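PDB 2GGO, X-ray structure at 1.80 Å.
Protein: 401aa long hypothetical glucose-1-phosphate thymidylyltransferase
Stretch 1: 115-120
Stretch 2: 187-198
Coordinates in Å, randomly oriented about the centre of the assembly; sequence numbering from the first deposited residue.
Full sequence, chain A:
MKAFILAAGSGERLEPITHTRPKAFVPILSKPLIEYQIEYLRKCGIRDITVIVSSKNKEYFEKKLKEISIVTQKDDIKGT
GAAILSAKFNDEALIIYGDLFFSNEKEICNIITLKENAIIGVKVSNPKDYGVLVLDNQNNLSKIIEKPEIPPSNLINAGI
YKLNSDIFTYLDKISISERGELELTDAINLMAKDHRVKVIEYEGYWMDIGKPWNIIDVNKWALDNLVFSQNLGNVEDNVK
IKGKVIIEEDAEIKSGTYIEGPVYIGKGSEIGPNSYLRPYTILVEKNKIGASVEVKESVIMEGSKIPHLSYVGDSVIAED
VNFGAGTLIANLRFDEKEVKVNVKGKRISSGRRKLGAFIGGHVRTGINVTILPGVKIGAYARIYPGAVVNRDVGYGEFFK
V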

# COMPACT_ATOMS: atom_id res chain seq x y z
N LYS A 115 29.94 4.58 6.78
CA LYS A 115 30.49 3.63 7.70
C LYS A 115 29.65 3.60 8.95
O LYS A 115 29.49 2.54 9.57
CB LYS A 115 31.92 4.03 8.06
CG LYS A 115 32.55 3.22 9.20
CD LYS A 115 33.88 2.56 8.77
CE LYS A 115 34.44 1.65 9.90
NZ LYS A 115 33.45 0.65 10.48
N GLU A 116 29.12 4.76 9.32
CA GLU A 116 28.33 4.87 10.53
C GLU A 116 26.90 4.37 10.34
O GLU A 116 26.42 4.22 9.20
CB GLU A 116 28.28 6.31 11.05
CG GLU A 116 29.45 7.17 10.62
CD GLU A 116 29.05 8.12 9.53
OE1 GLU A 116 29.80 8.29 8.52
OE2 GLU A 116 27.95 8.69 9.69
N ASN A 117 26.24 4.09 11.46
CA ASN A 117 24.82 3.82 11.49
C ASN A 117 24.08 5.07 11.06
O ASN A 117 24.30 6.14 11.63
CB ASN A 117 24.39 3.43 12.88
CG ASN A 117 25.02 2.13 13.34
OD1 ASN A 117 24.54 1.07 13.01
ND2 ASN A 117 26.08 2.23 14.12
N ALA A 118 23.21 4.96 10.06
CA ALA A 118 22.39 6.10 9.62
C ALA A 118 20.88 5.76 9.51
O ALA A 118 20.48 4.60 9.58
CB ALA A 118 22.93 6.68 8.29
N ILE A 119 20.07 6.79 9.32
CA ILE A 119 18.63 6.67 9.35
C ILE A 119 18.03 7.76 8.50
O ILE A 119 18.53 8.88 8.50
CB ILE A 119 18.16 6.71 10.82
CG1 ILE A 119 17.84 5.31 11.29
CG2 ILE A 119 17.00 7.69 11.07
CD1 ILE A 119 17.19 5.30 12.62
N ILE A 120 17.00 7.42 7.72
CA ILE A 120 16.33 8.41 6.88
C ILE A 120 15.13 9.00 7.61
O ILE A 120 14.42 8.31 8.33
CB ILE A 120 16.01 7.87 5.46
CG1 ILE A 120 17.34 7.63 4.73
CG2 ILE A 120 15.15 8.86 4.66
CD1 ILE A 120 17.26 6.84 3.46
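Stretch 2 187-198: AINLMAKDHRVK

A helix leading into a loosely bonded strand can bring both parts of the chain against one neighbour, and residues 187-198 of this protein illustrate the side-chain conformations that go with this. The helix runs to Asp194 and ends with a very short bond from His195 N to Met191 O (2.5 Å), and His195, at phi/psi -95/148, is the first residue to leave helical geometry. From there the chain runs extended and parallel to the strand of stretch 1, with Val197 beside Asn117 (CA to CA, 4.9 Å) and Lys198 beside Ala118 (CA to CA, 4.4 Å).

The pairing is loose. Lys198 N donates to Asn117 O at 2.9 Å, though the angle of 131° is bent, and Ile119 N reaches Lys198 O at 3.1 Å in a weak bond. The carbonyl of Asn117 also receives a CA-H...O contact from Val197 CA at 3.1 Å. A water bridges the two stretches beside this point: it accepts from Asn117 N (3.0 Å) and Asn117 ND2 (2.6 Å) and donates to Arg196 O (2.5 Å). With chi1 at -64° (m), Asn117 brings its amide nitrogen to the same water as its own backbone NH, while OD1 is satisfied elsewhere in the structure.

Asn117 and Val197 share one face of the sheet. On it, Met191 points toward stretch 1 from the helix; its t, t, p conformation extends the chain through the sulfur and then turns the methyl, so that Met191 CE lies 3.4 Å from Asn117 CG. Ile188, one helical turn earlier, also points toward stretch 1. Its m, t rotamer carries CD1 outward to meet Ile119 CD1 at 3.6 Å. Ile119 itself leaves CA sideways, with chi1 at -102°, between wells, but a t chi2 extends its end to that apolar contact.

Ala118 and Lys198 occupy the other face, their CB atoms 3.7 Å apart. Lys198 starts there, but its end leads away from stretch 1, so its aliphatic part makes the contact. Glu116 OE2 comes within 2.9 Å of Lys198 CG, a tight approach to carbon. The same oxygen forms a long salt bridge with Arg196 NE (3.7 Å), lying at the guanidinium edge near its plane, but has no hydrogen-bonding partner in the model. Glu116 chi1 (-24°) and chi2 (104°) both lie between wells. The general lesson is that a contact of 467 Å², summed over both sides, can combine loose backbone pairing with side chains reaching from a helix.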

# COMPACT_ATOMS: atom_id res chain seq x y z
N ALA A 187 15.96 0.02 20.53
CA ALA A 187 17.37 -0.37 20.41
C ALA A 187 18.21 0.71 19.74
O ALA A 187 19.36 0.94 20.12
CB ALA A 187 17.48 -1.69 19.65
N ILE A 188 17.65 1.37 18.73
CA ILE A 188 18.31 2.48 18.04
C ILE A 188 18.50 3.67 18.99
O ILE A 188 19.42 4.48 18.81
CB ILE A 188 17.54 2.92 16.74
CG1 ILE A 188 17.74 1.89 15.62
CG2 ILE A 188 17.97 4.32 16.28
CD1 ILE A 188 16.88 2.12 14.38
N ASN A 189 17.63 3.76 20.00
CA ASN A 189 17.65 4.89 20.92
C ASN A 189 18.75 4.84 21.99
O ASN A 189 19.32 5.89 22.33
CB ASN A 189 16.27 5.14 21.52
CG ASN A 189 15.56 6.29 20.85
OD1 ASN A 189 14.34 6.34 20.81
ND2 ASN A 189 16.33 7.22 20.30
N LEU A 190 19.05 3.64 22.48
CA LEU A 190 20.22 3.42 23.35
C LEU A 190 21.52 3.58 22.56
O LEU A 190 22.47 4.20 23.05
CB LEU A 190 20.20 2.03 23.99
CG LEU A 190 18.96 1.15 24.22
CD1 LEU A 190 19.46 -0.21 24.71
CD2 LEU A 190 17.91 1.76 25.18
N MET A 191 21.57 3.00 21.37
CA MET A 191 22.73 3.07 20.49
C MET A 191 23.08 4.51 20.14
O MET A 191 24.25 4.87 20.09
CB MET A 191 22.52 2.23 19.22
CG MET A 191 23.78 2.03 18.37
SD MET A 191 23.53 1.21 16.78
CE MET A 191 22.74 2.51 15.84
N ALA A 192 22.05 5.34 19.91
CA ALA A 192 22.23 6.76 19.58
C ALA A 192 22.92 7.55 20.70
O ALA A 192 23.44 8.66 20.46
CB ALA A 192 20.88 7.40 19.20
N LYS A 193 22.92 7.00 21.91
CA LYS A 193 23.62 7.61 23.04
C LYS A 193 25.12 7.35 22.99
O LYS A 193 25.93 8.27 23.19
CB LYS A 193 23.01 7.15 24.37
CG LYS A 193 21.55 7.56 24.53
CD LYS A 193 21.38 9.07 24.33
CE LYS A 193 20.05 9.44 23.67
NZ LYS A 193 20.08 10.86 23.16
N ASP A 194 25.50 6.11 22.70
CA ASP A 194 26.91 5.71 22.56
C ASP A 194 27.40 6.04 21.15
O ASP A 194 28.41 6.74 20.97
CB ASP A 194 27.08 4.21 22.84
CG ASP A 194 26.11 3.68 23.91
OD1 ASP A 194 25.22 4.43 24.37
OD2 ASP A 194 26.24 2.48 24.28
N HIS A 195 26.66 5.53 20.16
CA HIS A 195 27.04 5.67 18.77
C HIS A 195 26.38 6.86 18.10
O HIS A 195 25.24 7.24 18.43
CB HIS A 195 26.72 4.40 17.99
CG HIS A 195 27.57 3.24 18.39
ND1 HIS A 195 27.22 2.38 19.41
CD2 HIS A 195 28.75 2.79 17.90
CE1 HIS A 195 28.15 1.45 19.54
NE2 HIS A 195 29.09 1.68 18.63
N ARG A 196 27.12 7.42 17.16
CA ARG A 196 26.66 8.48 16.30
C ARG A 196 25.83 7.83 15.18
O ARG A 196 26.33 6.99 14.42
CB ARG A 196 27.88 9.24 15.78
CG ARG A 196 27.79 9.83 14.41
CD ARG A 196 29.18 9.75 13.79
NE ARG A 196 29.27 10.52 12.56
CZ ARG A 196 29.38 11.85 12.52
NH1 ARG A 196 29.43 12.56 13.65
NH2 ARG A 196 29.46 12.47 11.35
N VAL A 197 24.55 8.20 15.15
CA VAL A 197 23.57 7.70 14.18
C VAL A 197 23.15 8.86 13.28
O VAL A 197 22.31 9.67 13.69
CB VAL A 197 22.34 7.13 14.91
CG1 VAL A 197 21.43 6.41 13.96
CG2 VAL A 197 22.77 6.18 15.99
N LYS A 198 23.74 8.98 12.09
CA LYS A 198 23.43 10.06 11.13
C LYS A 198 21.94 10.13 10.82
O LYS A 198 21.20 9.18 11.03
CB LYS A 198 24.17 9.86 9.81
CG LYS A 198 25.57 10.43 9.75
CD LYS A 198 26.06 10.57 8.28
CE LYS A 198 25.34 11.71 7.52
NZ LYS A 198 25.89 11.96 6.15
O HOH W 1 27.06 4.59 14.29